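Local coordinates for peptidase M16 inactive domain family protein (Pseudomonas fluorescens, PDB 3GWB) that is an M16-family peptidase homologue, named for its inactive domain, whose hydrolase activity is probable at most, at residues A74-F86 with K107-V119. Numbering follows the deposited sequence.
Sequences AIAQGFEGLGADF and KREPALKLFAEVV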
# COMPACT_ATOMS: atom_id res chain seq x y z
N ALA A 74 -11.29 -18.97 -0.80
CA ALA A 74 -11.35 -19.89 -1.93
C ALA A 74 -11.15 -19.14 -3.25
O ALA A 74 -10.42 -19.60 -4.13
CB ALA A 74 -12.69 -20.60 -1.94
N ILE A 75 -11.79 -17.98 -3.38
CA ILE A 75 -11.66 -17.18 -4.59
C ILE A 75 -10.21 -16.71 -4.74
O ILE A 75 -9.62 -16.80 -5.83
CB ILE A 75 -12.61 -15.97 -4.52
CG1 ILE A 75 -14.06 -16.45 -4.52
CG2 ILE A 75 -12.35 -15.02 -5.70
CD1 ILE A 75 -15.07 -15.36 -4.20
N ALA A 76 -9.62 -16.24 -3.65
CA ALA A 76 -8.24 -15.76 -3.68
C ALA A 76 -7.26 -16.85 -4.13
O ALA A 76 -6.39 -16.60 -4.97
CB ALA A 76 -7.85 -15.25 -2.32
N GLN A 77 -7.41 -18.05 -3.58
CA GLN A 77 -6.52 -19.14 -3.94
C GLN A 77 -6.78 -19.54 -5.38
O GLN A 77 -5.87 -19.94 -6.10
CB GLN A 77 -6.74 -20.33 -3.01
CG GLN A 77 -6.58 -19.99 -1.54
CD GLN A 77 -6.17 -21.18 -0.69
OE1 GLN A 77 -6.76 -22.25 -0.78
NE2 GLN A 77 -5.14 -20.98 0.13
N GLY A 78 -8.04 -19.41 -5.79
CA GLY A 78 -8.41 -19.74 -7.15
C GLY A 78 -7.60 -18.95 -8.16
O GLY A 78 -7.08 -19.52 -9.12
N PHE A 79 -7.50 -17.64 -7.97
CA PHE A 79 -6.75 -16.81 -8.91
C PHE A 79 -5.26 -17.12 -8.78
O PHE A 79 -4.56 -17.33 -9.78
CB PHE A 79 -7.00 -15.32 -8.63
CG PHE A 79 -8.37 -14.83 -9.06
CD1 PHE A 79 -8.79 -14.96 -10.38
CD2 PHE A 79 -9.21 -14.20 -8.14
CE1 PHE A 79 -10.04 -14.47 -10.79
CE2 PHE A 79 -10.47 -13.71 -8.53
CZ PHE A 79 -10.88 -13.85 -9.86
N GLU A 80 -4.77 -17.16 -7.54
CA GLU A 80 -3.35 -17.44 -7.29
C GLU A 80 -2.86 -18.73 -7.93
O GLU A 80 -1.76 -18.78 -8.49
CB GLU A 80 -3.07 -17.50 -5.79
CG GLU A 80 -2.89 -16.15 -5.12
CD GLU A 80 -2.72 -16.28 -3.61
OE1 GLU A 80 -1.81 -17.01 -3.17
OE2 GLU A 80 -3.50 -15.64 -2.87
N GLY A 81 -3.65 -19.79 -7.83
CA GLY A 81 -3.25 -21.07 -8.39
C GLY A 81 -3.15 -21.05 -9.90
O GLY A 81 -2.57 -21.95 -10.50
N LEU A 82 -3.72 -20.02 -10.51
CA LEU A 82 -3.71 -19.88 -11.97
C LEU A 82 -2.69 -18.84 -12.44
O LEU A 82 -2.52 -18.62 -13.64
CB LEU A 82 -5.11 -19.49 -12.45
CG LEU A 82 -6.20 -20.54 -12.19
CD1 LEU A 82 -7.57 -19.98 -12.53
CD2 LEU A 82 -5.90 -21.78 -13.04
N GLY A 83 -2.03 -18.20 -11.49
CA GLY A 83 -1.04 -17.20 -11.82
C GLY A 83 -1.67 -15.87 -12.20
O GLY A 83 -1.04 -15.04 -12.85
N ALA A 84 -2.91 -15.67 -11.77
CA ALA A 84 -3.64 -14.44 -12.07
C ALA A 84 -3.87 -13.56 -10.85
O ALA A 84 -3.98 -14.05 -9.73
CB ALA A 84 -4.99 -14.78 -12.71
N ASP A 85 -3.96 -12.25 -11.08
CA ASP A 85 -4.20 -11.31 -9.99
C ASP A 85 -5.50 -10.54 -10.21
O ASP A 85 -5.78 -10.07 -11.31
CB ASP A 85 -3.04 -10.34 -9.85
CG ASP A 85 -3.25 -9.34 -8.71
OD1 ASP A 85 -3.59 -8.17 -9.00
OD2 ASP A 85 -3.10 -9.74 -7.53
N PHE A 86 -6.29 -10.40 -9.15
CA PHE A 86 -7.56 -9.69 -9.22
C PHE A 86 -7.36 -8.31 -8.61
O PHE A 86 -6.66 -8.16 -7.61
CB PHE A 86 -8.64 -10.45 -8.43
CG PHE A 86 -9.96 -9.72 -8.33
CD1 PHE A 86 -10.82 -9.64 -9.42
CD2 PHE A 86 -10.32 -9.09 -7.13
CE1 PHE A 86 -12.03 -8.94 -9.34
CE2 PHE A 86 -11.53 -8.39 -7.04
CZ PHE A 86 -12.38 -8.31 -8.14
N LYS A 107 -4.71 -21.62 -18.58
CA LYS A 107 -4.67 -20.78 -17.38
C LYS A 107 -5.67 -19.64 -17.45
O LYS A 107 -6.31 -19.32 -16.44
CB LYS A 107 -3.26 -20.21 -17.18
CG LYS A 107 -2.23 -21.28 -16.87
CD LYS A 107 -2.62 -22.02 -15.59
CE LYS A 107 -2.07 -23.44 -15.57
NZ LYS A 107 -0.62 -23.47 -15.81
N ARG A 108 -5.83 -19.03 -18.62
CA ARG A 108 -6.75 -17.91 -18.73
C ARG A 108 -8.22 -18.32 -18.75
O ARG A 108 -9.07 -17.58 -18.26
CB ARG A 108 -6.43 -17.05 -19.96
CG ARG A 108 -6.91 -17.60 -21.28
CD ARG A 108 -6.72 -16.55 -22.37
NE ARG A 108 -7.42 -16.89 -23.60
CZ ARG A 108 -6.82 -17.09 -24.77
NH1 ARG A 108 -5.50 -16.99 -24.85
NH2 ARG A 108 -7.54 -17.37 -25.84
N GLU A 109 -8.53 -19.48 -19.31
CA GLU A 109 -9.92 -19.90 -19.35
C GLU A 109 -10.51 -20.06 -17.96
O GLU A 109 -11.55 -19.48 -17.65
CB GLU A 109 -10.07 -21.17 -20.20
CG GLU A 109 -10.27 -20.83 -21.67
CD GLU A 109 -10.33 -22.04 -22.58
OE1 GLU A 109 -10.77 -23.12 -22.12
OE2 GLU A 109 -9.96 -21.90 -23.76
N PRO A 110 -9.85 -20.84 -17.08
CA PRO A 110 -10.35 -21.03 -15.71
C PRO A 110 -10.37 -19.70 -14.94
O PRO A 110 -11.29 -19.41 -14.19
CB PRO A 110 -9.35 -22.01 -15.10
CG PRO A 110 -8.91 -22.81 -16.28
CD PRO A 110 -8.72 -21.75 -17.34
N ALA A 111 -9.32 -18.89 -15.14
CA ALA A 111 -9.21 -17.60 -14.48
C ALA A 111 -10.33 -16.64 -14.89
O ALA A 111 -10.85 -15.89 -14.07
CB ALA A 111 -7.85 -16.97 -14.76
N LEU A 112 -10.68 -16.65 -16.18
CA LEU A 112 -11.73 -15.77 -16.67
C LEU A 112 -13.11 -16.20 -16.21
O LEU A 112 -13.99 -15.37 -15.98
CB LEU A 112 -11.68 -15.70 -18.20
CG LEU A 112 -10.49 -14.90 -18.73
CD1 LEU A 112 -10.28 -15.23 -20.20
CD2 LEU A 112 -10.73 -13.41 -18.51
N LYS A 113 -13.32 -17.51 -16.07
CA LYS A 113 -14.60 -18.02 -15.59
C LYS A 113 -14.80 -17.58 -14.15
O LYS A 113 -15.91 -17.20 -13.76
CB LYS A 113 -14.64 -19.55 -15.66
CG LYS A 113 -14.75 -20.09 -17.07
CD LYS A 113 -14.93 -21.61 -17.06
CE LYS A 113 -16.23 -22.01 -16.37
NZ LYS A 113 -16.46 -23.49 -16.42
N LEU A 114 -13.73 -17.62 -13.36
CA LEU A 114 -13.81 -17.20 -11.97
C LEU A 114 -14.03 -15.69 -11.90
O LEU A 114 -14.83 -15.21 -11.10
CB LEU A 114 -12.52 -17.59 -11.22
CG LEU A 114 -12.37 -17.11 -9.77
CD1 LEU A 114 -13.57 -17.56 -8.94
CD2 LEU A 114 -11.07 -17.65 -9.20
N PHE A 115 -13.31 -14.95 -12.73
CA PHE A 115 -13.42 -13.50 -12.77
C PHE A 115 -14.84 -13.07 -13.14
O PHE A 115 -15.41 -12.17 -12.52
CB PHE A 115 -12.44 -12.93 -13.79
CG PHE A 115 -12.46 -11.42 -13.88
CD1 PHE A 115 -11.91 -10.64 -12.87
CD2 PHE A 115 -13.04 -10.78 -14.97
CE1 PHE A 115 -11.93 -9.25 -12.94
CE2 PHE A 115 -13.07 -9.39 -15.06
CZ PHE A 115 -12.52 -8.62 -14.04
N ALA A 116 -15.41 -13.70 -14.17
CA ALA A 116 -16.77 -13.36 -14.60
C ALA A 116 -17.75 -13.60 -13.45
O ALA A 116 -18.65 -12.80 -13.21
CB ALA A 116 -17.16 -14.21 -15.81
N GLU A 117 -17.59 -14.73 -12.76
CA GLU A 117 -18.45 -15.07 -11.64
C GLU A 117 -18.33 -14.03 -10.53
O GLU A 117 -19.33 -13.58 -9.98
CB GLU A 117 -18.08 -16.46 -11.10
CG GLU A 117 -19.00 -16.96 -9.99
CD GLU A 117 -20.16 -17.80 -10.50
OE1 GLU A 117 -19.91 -18.87 -11.11
OE2 GLU A 117 -21.32 -17.41 -10.28
N VAL A 118 -17.10 -13.66 -10.19
CA VAL A 118 -16.86 -12.68 -9.13
C VAL A 118 -17.51 -11.32 -9.42
O VAL A 118 -18.21 -10.76 -8.56
CB VAL A 118 -15.33 -12.49 -8.90
CG1 VAL A 118 -15.05 -11.21 -8.11
CG2 VAL A 118 -14.77 -13.69 -8.14
N VAL A 119 -17.31 -10.79 -10.62
CA VAL A 119 -17.88 -9.49 -10.94
C VAL A 119 -19.35 -9.54 -11.32
O VAL A 119 -20.09 -8.61 -11.00
CB VAL A 119 -17.07 -8.81 -12.07
CG1 VAL A 119 -17.57 -7.39 -12.31
CG2 VAL A 119 -15.59 -8.80 -11.70
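The helical part of 74-86 runs roughly antiparallel to helix 107-119, segment axes 9.9 Å apart at closest approach and 153° between their directions, and meets it through Phe79, a knob set among Ala111, Leu114, Phe115 and Val118. Leu114 CD2 lies over the middle of the Phe79 ring, 3.6 Å from its centroid, a CH-pi contact, while Ala111 O approaches the ring edge. CG of Leu114 is anti to the backbone N (chi1 174°), which carries the isobutyl group across to the ring and against Gly78, where a CB would clash with CD2. Replacing Phe79 with an alanine would probably leave the hole among these four residues unfilled and Leu114 CD2 without its aromatic face. Beyond the helix the chain turns through a Schellman motif at Gly83 into strand 85-90, outermost of its sheet within this chain; helix 105-120 lies on that mixed sheet, and Phe79 and Leu112 both touch Leu99. Leu82 CD1, in the turn, comes within 3.3 Å of Ala111 N and also packs on Pro110 CB. From the strand, Phe86 meets Phe115 rim to rim, CE1 to CE1 3.6 Å, planes at 57°, and its CZ reaches Val118 CG1. Ile75 CG2 packs on Val118 CG2.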